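Local structure of extracellular ligand-binding receptor (3SG0) at residues G205-I210 and K232-R237; A147-K152 and I266-A271. The protein binds benzoylformic acid (phenylglyoxylate) and, as a leucine-binding-family receptor, probably serves the transport of lignin-derived aromatic acids. All coordinates share one frame; numbering follows the deposited sequence. Where two conformers were deposited one is given.

How the interactions relate
Interaction 1 and interaction 2 are separate apolar contacts with no shared atoms. Their centres are about 23 Å apart, and their nearest atoms about 8 Å. In sequence, 205-210 and 232-237 both fall between the two segments of interaction 2. Interaction 1 pairs helices neighbouring along the chain, and its centre is about 26 Å from that of the chain. It is away from the annotated ligand sites. Interaction 2 is more central, about 13 Å from the chain centre, and joins parts far apart in sequence. It is also nearer the pocket: the Phe-267 side chain is about 9 Å from the bound benzoylformic acid and about 11 Å from the side chain of Ala-121.

Interaction 1 of 2, residues G205-I210 and K232-R237; sequences GQVLKI and KALRER
Val-207 meets Leu-234 with its CG1 methyl, which stands anti to the backbone N (chi1 162°). On the other helix, Leu-234 holds CG anti to its carbonyl carbon (chi1 -78°), which sets CG beside the two valine methyls. The two side chains cross obliquely. Val-207 CG1 lies 3.8 Å from Leu-234 CD2. The second methyl turns mainly to Ala-233: Val-207 CG2 is 4.0 Å from Ala-233 CB. Val-207 thus straddles two successive residues of the facing helix. An alanine in place of Val-207 would remove both methyls and would probably leave Ala-233 CB and Leu-234 CD2 without their nearest partners across the contact. Ile-210 sits one turn on from Val-207 and is a looser neighbour, with its CG2 at 4.3 Å from Leu-234 CD2. At the outer end, Leu-208 CD2 touches Arg-237 CD at 3.7 Å. The guanidinium approaches the same leucine methyl obliquely, with Arg-237 NH2 4.1 Å from Leu-208 CD2. Arg-237 is the first residue to leave helical geometry, yet its N still bonds to Ala-233 O at 3.0 Å.

Helices 204-212 and 228-236 belong to two consecutive beta-alpha-beta crossovers, 189-196 to 217-221 and 217-221 to 242-244. Ile-210 and Leu-234 both reach Val-218 of the shared strand, so the helices pack side by side on one sheet face. The axes of segments 205-210 and 232-236 come to 9.7 Å. The contact grades from buried Ile-210 and Leu-234 on the sheet, through buried Val-207, to exposed Leu-208 and Arg-237. It is held by dispersion and by burial of methyl groups, and at its exposed end the arginine contributes aliphatic carbon while keeping its charge at the surface.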
ATOM      1  N   GLY A 205      -4.452   6.859  26.793  1.00 13.26           N
ATOM      2  CA  GLY A 205      -3.249   7.400  27.403  1.00 14.00           C
ATOM      3  C   GLY A 205      -2.424   8.200  26.411  1.00 12.81           C
ATOM      4  O   GLY A 205      -1.957   9.303  26.704  1.00 14.20           O
ATOM      5  N   GLN A 206      -2.252   7.643  25.217  1.00 12.17           N
ATOM      6  CA  GLN A 206      -1.475   8.305  24.174  1.00 11.53           C
ATOM      7  C   GLN A 206      -2.109   9.622  23.769  1.00 12.22           C
ATOM      8  O   GLN A 206      -1.431  10.631  23.600  1.00 13.28           O
ATOM      9  CB  GLN A 206      -1.374   7.399  22.943  1.00 11.95           C
ATOM     10  CG  GLN A 206      -0.634   6.090  23.172  1.00 11.96           C
ATOM     11  CD  GLN A 206      -1.546   4.916  23.492  1.00 11.63           C
ATOM     12  OE1 GLN A 206      -2.501   5.037  24.262  1.00 12.23           O
ATOM     13  NE2 GLN A 206      -1.248   3.770  22.896  1.00 11.83           N
ATOM     14  N   VAL A 207      -3.420   9.603  23.583  1.00 12.46           N
ATOM     15  CA  VAL A 207      -4.139  10.787  23.150  1.00 13.52           C
ATOM     16  C   VAL A 207      -4.132  11.875  24.226  1.00 13.50           C
ATOM     17  O   VAL A 207      -3.969  13.054  23.921  1.00 14.76           O
ATOM     18  CB  VAL A 207      -5.567  10.417  22.697  1.00 15.31           C
ATOM     19  CG1 VAL A 207      -6.475  11.636  22.671  1.00 18.52           C
ATOM     20  CG2 VAL A 207      -5.513   9.729  21.335  1.00 14.43           C
ATOM     21  N   LEU A 208      -4.292  11.486  25.485  1.00 13.70           N
ATOM     22  CA  LEU A 208      -4.182  12.470  26.561  1.00 14.47           C
ATOM     23  C   LEU A 208      -2.804  13.137  26.563  1.00 15.27           C
ATOM     24  O   LEU A 208      -2.695  14.353  26.741  1.00 16.48           O
ATOM     25  CB  LEU A 208      -4.494  11.842  27.920  1.00 16.20           C
ATOM     26  CG  LEU A 208      -5.967  11.494  28.142  1.00 18.18           C
ATOM     27  CD1 LEU A 208      -6.150  10.701  29.431  1.00 20.90           C
ATOM     28  CD2 LEU A 208      -6.825  12.750  28.153  1.00 23.81           C
ATOM     29  N   LYS A 209      -1.751  12.352  26.360  1.00 14.21           N
ATOM     30  CA  LYS A 209      -0.399  12.905  26.304  1.00 15.71           C
ATOM     31  C   LYS A 209      -0.248  13.890  25.147  1.00 14.32           C
ATOM     32  O   LYS A 209       0.338  14.967  25.303  1.00 16.64           O
ATOM     33  CB  LYS A 209       0.647  11.795  26.202  1.00 17.40           C
ATOM     34  CG  LYS A 209       0.848  11.031  27.495  1.00 23.76           C
ATOM     35  CD  LYS A 209       1.897   9.942  27.349  1.00 30.54           C
ATOM     36  CE  LYS A 209       2.075   9.183  28.657  1.00 38.56           C
ATOM     37  NZ  LYS A 209       3.110   8.118  28.555  1.00 41.31           N
ATOM     38  N   ILE A 210      -0.771  13.523  23.984  1.00 14.08           N
ATOM     39  CA  ILE A 210      -0.722  14.411  22.835  1.00 14.49           C
ATOM     40  C   ILE A 210      -1.454  15.713  23.124  1.00 14.95           C
ATOM     41  O   ILE A 210      -0.923  16.800  22.894  1.00 15.82           O
ATOM     42  CB  ILE A 210      -1.307  13.727  21.590  1.00 13.19           C
ATOM     43  CG1 ILE A 210      -0.372  12.601  21.142  1.00 12.96           C
ATOM     44  CG2 ILE A 210      -1.506  14.734  20.466  1.00 14.72           C
ATOM     45  CD1 ILE A 210      -0.969  11.653  20.121  1.00 13.82           C
ATOM     46  N   LYS A 232     -10.992   9.565  16.262  1.00 11.36           N
ATOM     47  CA  LYS A 232     -12.182   9.726  17.091  1.00 13.13           C
ATOM     48  C   LYS A 232     -11.824  10.077  18.531  1.00 12.29           C
ATOM     49  O   LYS A 232     -12.484  10.909  19.153  1.00 13.92           O
ATOM     50  CB  LYS A 232     -13.052   8.468  17.060  1.00 14.03           C
ATOM     51  CG  LYS A 232     -13.825   8.279  15.770  1.00 17.73           C
ATOM     52  CD  LYS A 232     -14.813   7.121  15.875  1.00 23.12           C
ATOM     53  CE  LYS A 232     -16.175   7.584  16.360  1.00 35.12           C
ATOM     54  NZ  LYS A 232     -16.880   8.390  15.322  1.00 35.00           N
ATOM     55  N   ALA A 233     -10.792   9.444  19.073  1.00 12.00           N
ATOM     56  CA  ALA A 233     -10.407   9.708  20.454  1.00 12.86           C
ATOM     57  C   ALA A 233      -9.941  11.149  20.627  1.00 13.04           C
ATOM     58  O   ALA A 233     -10.296  11.812  21.604  1.00 14.42           O
ATOM     59  CB  ALA A 233      -9.331   8.729  20.905  1.00 13.24           C
ATOM     60  N   LEU A 234      -9.162  11.647  19.675  1.00 12.70           N
ATOM     61  CA  LEU A 234      -8.737  13.039  19.717  1.00 12.91           C
ATOM     62  C   LEU A 234      -9.941  13.977  19.689  1.00 13.25           C
ATOM     63  O   LEU A 234     -10.029  14.914  20.492  1.00 14.92           O
ATOM     64  CB  LEU A 234      -7.797  13.343  18.551  1.00 13.53           C
ATOM     65  CG  LEU A 234      -6.361  12.849  18.731  1.00 13.26           C
ATOM     66  CD1 LEU A 234      -5.667  12.702  17.394  1.00 14.81           C
ATOM     67  CD2 LEU A 234      -5.587  13.794  19.647  1.00 15.15           C
ATOM     68  N   ARG A 235     -10.875  13.731  18.774  1.00 13.79           N
ATOM     69  CA  ARG A 235     -12.036  14.605  18.652  1.00 14.91           C
ATOM     70  C   ARG A 235     -12.916  14.539  19.897  1.00 15.33           C
ATOM     71  O   ARG A 235     -13.398  15.570  20.380  1.00 16.80           O
ATOM     72  CB  ARG A 235     -12.853  14.281  17.397  1.00 16.75           C
ATOM     73  CG  ARG A 235     -12.132  14.568  16.083  1.00 15.77           C
ATOM     74  CD  ARG A 235     -11.831  16.052  15.915  1.00 18.50           C
ATOM     75  NE  ARG A 235     -11.303  16.346  14.584  1.00 17.33           N
ATOM     76  CZ  ARG A 235     -10.307  17.192  14.343  1.00 16.54           C
ATOM     77  NH1 ARG A 235      -9.727  17.841  15.343  1.00 17.47           N
ATOM     78  NH2 ARG A 235      -9.888  17.389  13.096  1.00 17.12           N
ATOM     79  N   GLU A 236     -13.116  13.338  20.424  1.00 15.16           N
ATOM     80  CA  GLU A 236     -13.965  13.162  21.595  0.65 18.48           C
ATOM     81  C   GLU A 236     -13.372  13.850  22.822  1.00 18.10           C
ATOM     82  O   GLU A 236     -14.105  14.289  23.714  1.00 20.67           O
ATOM     83  CB  GLU A 236     -14.215  11.673  21.847  0.65 19.75           C
ATOM     84  CG  GLU A 236     -15.128  11.043  20.800  0.65 26.39           C
ATOM     85  CD  GLU A 236     -15.134   9.529  20.844  0.65 33.74           C
ATOM     86  OE1 GLU A 236     -14.458   8.951  21.722  0.65 36.61           O
ATOM     87  OE2 GLU A 236     -15.813   8.917  19.992  0.65 33.39           O
ATOM     88  N   ARG A 237     -12.048  13.954  22.863  1.00 17.89           N
ATOM     89  CA  ARG A 237     -11.366  14.577  23.996  1.00 17.90           C
ATOM     90  C   ARG A 237     -11.052  16.054  23.778  1.00 21.64           C
ATOM     91  O   ARG A 237     -10.288  16.656  24.536  1.00 21.54           O
ATOM     92  CB  ARG A 237     -10.115  13.785  24.387  1.00 21.16           C
ATOM     93  CG  ARG A 237     -10.444  12.347  24.760  1.00 27.20           C
ATOM     94  CD  ARG A 237      -9.570  11.802  25.872  1.00 35.35           C
ATOM     95  NE  ARG A 237     -10.139  10.571  26.419  1.00 33.84           N
ATOM     96  CZ  ARG A 237     -10.702  10.471  27.621  1.00 33.40           C
ATOM     97  NH1 ARG A 237     -11.196   9.309  28.027  1.00 32.75           N
ATOM     98  NH2 ARG A 237     -10.762  11.523  28.424  1.00 36.46           N
TER

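Interaction 2 of 2, residues A147-K152 and I266-A271; sequences AEAIGK and IFAGEA
Ile-150 and Ala-268 mark the closest backbone approach, 5.5 Å between their CA atoms, where helix 147-152 and strand 266-269 run at 145°, nearer antiparallel than parallel. Both residues point their CB atoms toward the other segment. Ile-150 CB and Ala-268 CB are 4.1 Å apart. The small alanine also lets the helix backbone come near, with Ala-268 CB 4.1 Å from Ile-150 N. Ala-149 adds a second methyl from the helix: its CB lies 4.2 Å from Ala-268 CB.

The longer branch of Ile-150 reaches toward Ile-266. Its CG1 is anti to the backbone N (chi1 -164°), and a turn at chi2 (63°) sets the direction of CD1. That methyl touches Ile-266 CG2 at 3.9 Å, and the two isoleucine side chains meet at a slant. It also rests on the strand backbone, with Ile-150 CD1 4.0 Å from both Phe-267 CA and Ala-268 N.

In this periplasmic binding protein fold, the contact packs helix 143-156, which precedes strand 161-167 of a parallel sheet, against strand 266-269, which links the end of that sheet to strand 373-378. The strand pairs antiparallel with 373-378, through backbone hydrogen bonds of Phe-267 with Ile-375 and of Gly-269 with Phe-373, and Ile-266 is backbone-bonded to Gln-245 next to strand 242-244. Strand 373-378 also meets the helix, since Ile-150 touches Leu-374. Phe-267 points its CB away from the helix, and its side chain lies about 9 Å from the bound benzoylformic acid.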
ATOM      1  N   ALA A 147       5.530  10.778   3.135  1.00  9.41           N
ATOM      2  CA  ALA A 147       5.858  11.498   4.362  1.00 10.37           C
ATOM      3  C   ALA A 147       6.493  12.849   4.042  1.00 12.26           C
ATOM      4  O   ALA A 147       6.201  13.854   4.696  1.00 11.82           O
ATOM      5  CB  ALA A 147       6.776  10.666   5.230  1.00 11.33           C
ATOM      6  N   GLU A 148       7.359  12.892   3.038  1.00 11.92           N
ATOM      7  CA  GLU A 148       7.959  14.160   2.641  0.61 11.75           C
ATOM      8  C   GLU A 148       6.892  15.121   2.130  1.00 11.95           C
ATOM      9  O   GLU A 148       6.899  16.305   2.480  1.00 12.90           O
ATOM     10  CB  GLU A 148       9.044  13.950   1.583  0.61 14.45           C
ATOM     11  CG  GLU A 148      10.285  13.230   2.090  0.61 16.08           C
ATOM     12  CD  GLU A 148      11.126  14.068   3.040  0.61 25.29           C
ATOM     13  OE1 GLU A 148      10.813  15.262   3.230  0.61 30.19           O
ATOM     14  OE2 GLU A 148      12.107  13.530   3.596  0.61 20.53           O
ATOM     15  N   ALA A 149       5.968  14.618   1.321  1.00 11.84           N
ATOM     16  CA  ALA A 149       4.926  15.467   0.750  1.00 13.47           C
ATOM     17  C   ALA A 149       3.961  16.013   1.808  1.00 12.82           C
ATOM     18  O   ALA A 149       3.600  17.192   1.792  1.00 13.65           O
ATOM     19  CB  ALA A 149       4.164  14.716  -0.333  1.00 13.58           C
ATOM     20  N   ILE A 150       3.528  15.161   2.727  1.00 11.41           N
ATOM     21  CA  ILE A 150       2.615  15.616   3.767  1.00 12.19           C
ATOM     22  C   ILE A 150       3.326  16.556   4.744  1.00 12.62           C
ATOM     23  O   ILE A 150       2.729  17.529   5.213  1.00 13.34           O
ATOM     24  CB  ILE A 150       1.898  14.430   4.485  1.00 11.29           C
ATOM     25  CG1 ILE A 150       0.681  14.930   5.270  1.00 12.82           C
ATOM     26  CG2 ILE A 150       2.856  13.647   5.378  1.00 12.35           C
ATOM     27  CD1 ILE A 150      -0.405  15.550   4.401  1.00 13.91           C
ATOM     28  N   GLY A 151       4.598  16.290   5.026  1.00 12.38           N
ATOM     29  CA  GLY A 151       5.380  17.184   5.873  1.00 13.67           C
ATOM     30  C   GLY A 151       5.461  18.591   5.306  1.00 15.11           C
ATOM     31  O   GLY A 151       5.294  19.584   6.028  1.00 15.56           O
ATOM     32  N   LYS A 152       5.705  18.680   4.002  1.00 14.23           N
ATOM     33  CA  LYS A 152       5.754  19.969   3.325  1.00 16.30           C
ATOM     34  C   LYS A 152       4.414  20.685   3.415  1.00 15.34           C
ATOM     35  O   LYS A 152       4.363  21.896   3.656  1.00 17.90           O
ATOM     36  CB  LYS A 152       6.159  19.788   1.865  1.00 17.40           C
ATOM     37  CG  LYS A 152       7.624  19.457   1.662  1.00 22.11           C
ATOM     38  CD  LYS A 152       7.972  19.475   0.182  1.00 31.80           C
ATOM     39  CE  LYS A 152       9.466  19.336  -0.051  1.00 39.66           C
ATOM     40  NZ  LYS A 152       9.937  17.946   0.172  1.00 43.67           N
ATOM     41  N   ILE A 266      -6.574  14.991   5.993  1.00 11.16           N
ATOM     42  CA  ILE A 266      -5.748  15.145   4.807  1.00 11.50           C
ATOM     43  C   ILE A 266      -4.602  14.150   4.890  1.00 10.06           C
ATOM     44  O   ILE A 266      -4.056  13.912   5.971  1.00 11.13           O
ATOM     45  CB  ILE A 266      -5.216  16.594   4.686  1.00 12.02           C
ATOM     46  CG1 ILE A 266      -6.371  17.543   4.354  1.00 14.20           C
ATOM     47  CG2 ILE A 266      -4.104  16.689   3.643  1.00 13.67           C
ATOM     48  CD1 ILE A 266      -6.040  19.013   4.515  1.00 16.50           C
ATOM     49  N   PHE A 267      -4.251  13.561   3.755  1.00 10.21           N
ATOM     50  CA  PHE A 267      -3.108  12.655   3.678  1.00  9.86           C
ATOM     51  C   PHE A 267      -2.479  12.737   2.300  1.00  9.20           C
ATOM     52  O   PHE A 267      -3.130  13.169   1.341  1.00 10.47           O
ATOM     53  CB  PHE A 267      -3.503  11.204   4.000  1.00  9.71           C
ATOM     54  CG  PHE A 267      -4.538  10.606   3.065  1.00  9.24           C
ATOM     55  CD1 PHE A 267      -4.163   9.841   1.969  1.00  9.62           C
ATOM     56  CD2 PHE A 267      -5.889  10.779   3.317  1.00 10.32           C
ATOM     57  CE1 PHE A 267      -5.120   9.275   1.138  1.00  9.64           C
ATOM     58  CE2 PHE A 267      -6.850  10.225   2.483  1.00 11.15           C
ATOM     59  CZ  PHE A 267      -6.465   9.468   1.404  1.00 10.77           C
ATOM     60  N   ALA A 268      -1.218  12.340   2.197  1.00  9.17           N
ATOM     61  CA  ALA A 268      -0.585  12.187   0.898  1.00  9.61           C
ATOM     62  C   ALA A 268      -0.858  10.772   0.402  1.00  8.50           C
ATOM     63  O   ALA A 268      -0.603   9.793   1.113  1.00  9.32           O
ATOM     64  CB  ALA A 268       0.910  12.442   1.007  1.00 10.67           C
ATOM     65  N   GLY A 269      -1.381  10.656  -0.811  1.00  8.56           N
ATOM     66  CA  GLY A 269      -1.730   9.366  -1.360  1.00  9.39           C
ATOM     67  C   GLY A 269      -1.620   9.296  -2.869  1.00  8.02           C
ATOM     68  O   GLY A 269      -0.900  10.067  -3.518  1.00  9.61           O
ATOM     69  N   GLU A 270      -2.348   8.332  -3.415  1.00  8.52           N
ATOM     70  CA  GLU A 270      -2.196   7.898  -4.796  1.00  8.75           C
ATOM     71  C   GLU A 270      -3.172   8.557  -5.755  1.00  8.53           C
ATOM     72  O   GLU A 270      -4.258   8.986  -5.365  1.00  8.95           O
ATOM     73  CB  GLU A 270      -2.383   6.378  -4.891  1.00  9.23           C
ATOM     74  CG  GLU A 270      -1.254   5.554  -4.300  1.00  9.22           C
ATOM     75  CD  GLU A 270      -1.229   5.555  -2.782  1.00  8.46           C
ATOM     76  OE1 GLU A 270      -2.242   5.194  -2.143  1.00  9.33           O
ATOM     77  OE2 GLU A 270      -0.158   5.898  -2.242  1.00  9.37           O
ATOM     78  N   ALA A 271      -2.800   8.555  -7.032  1.00  8.29           N
ATOM     79  CA  ALA A 271      -3.650   9.088  -8.092  1.00  9.30           C
ATOM     80  C   ALA A 271      -5.057   8.528  -8.017  1.00  8.67           C
ATOM     81  O   ALA A 271      -6.026   9.261  -8.203  1.00  9.98           O
ATOM     82  CB  ALA A 271      -3.042   8.794  -9.448  1.00 10.39           C
TER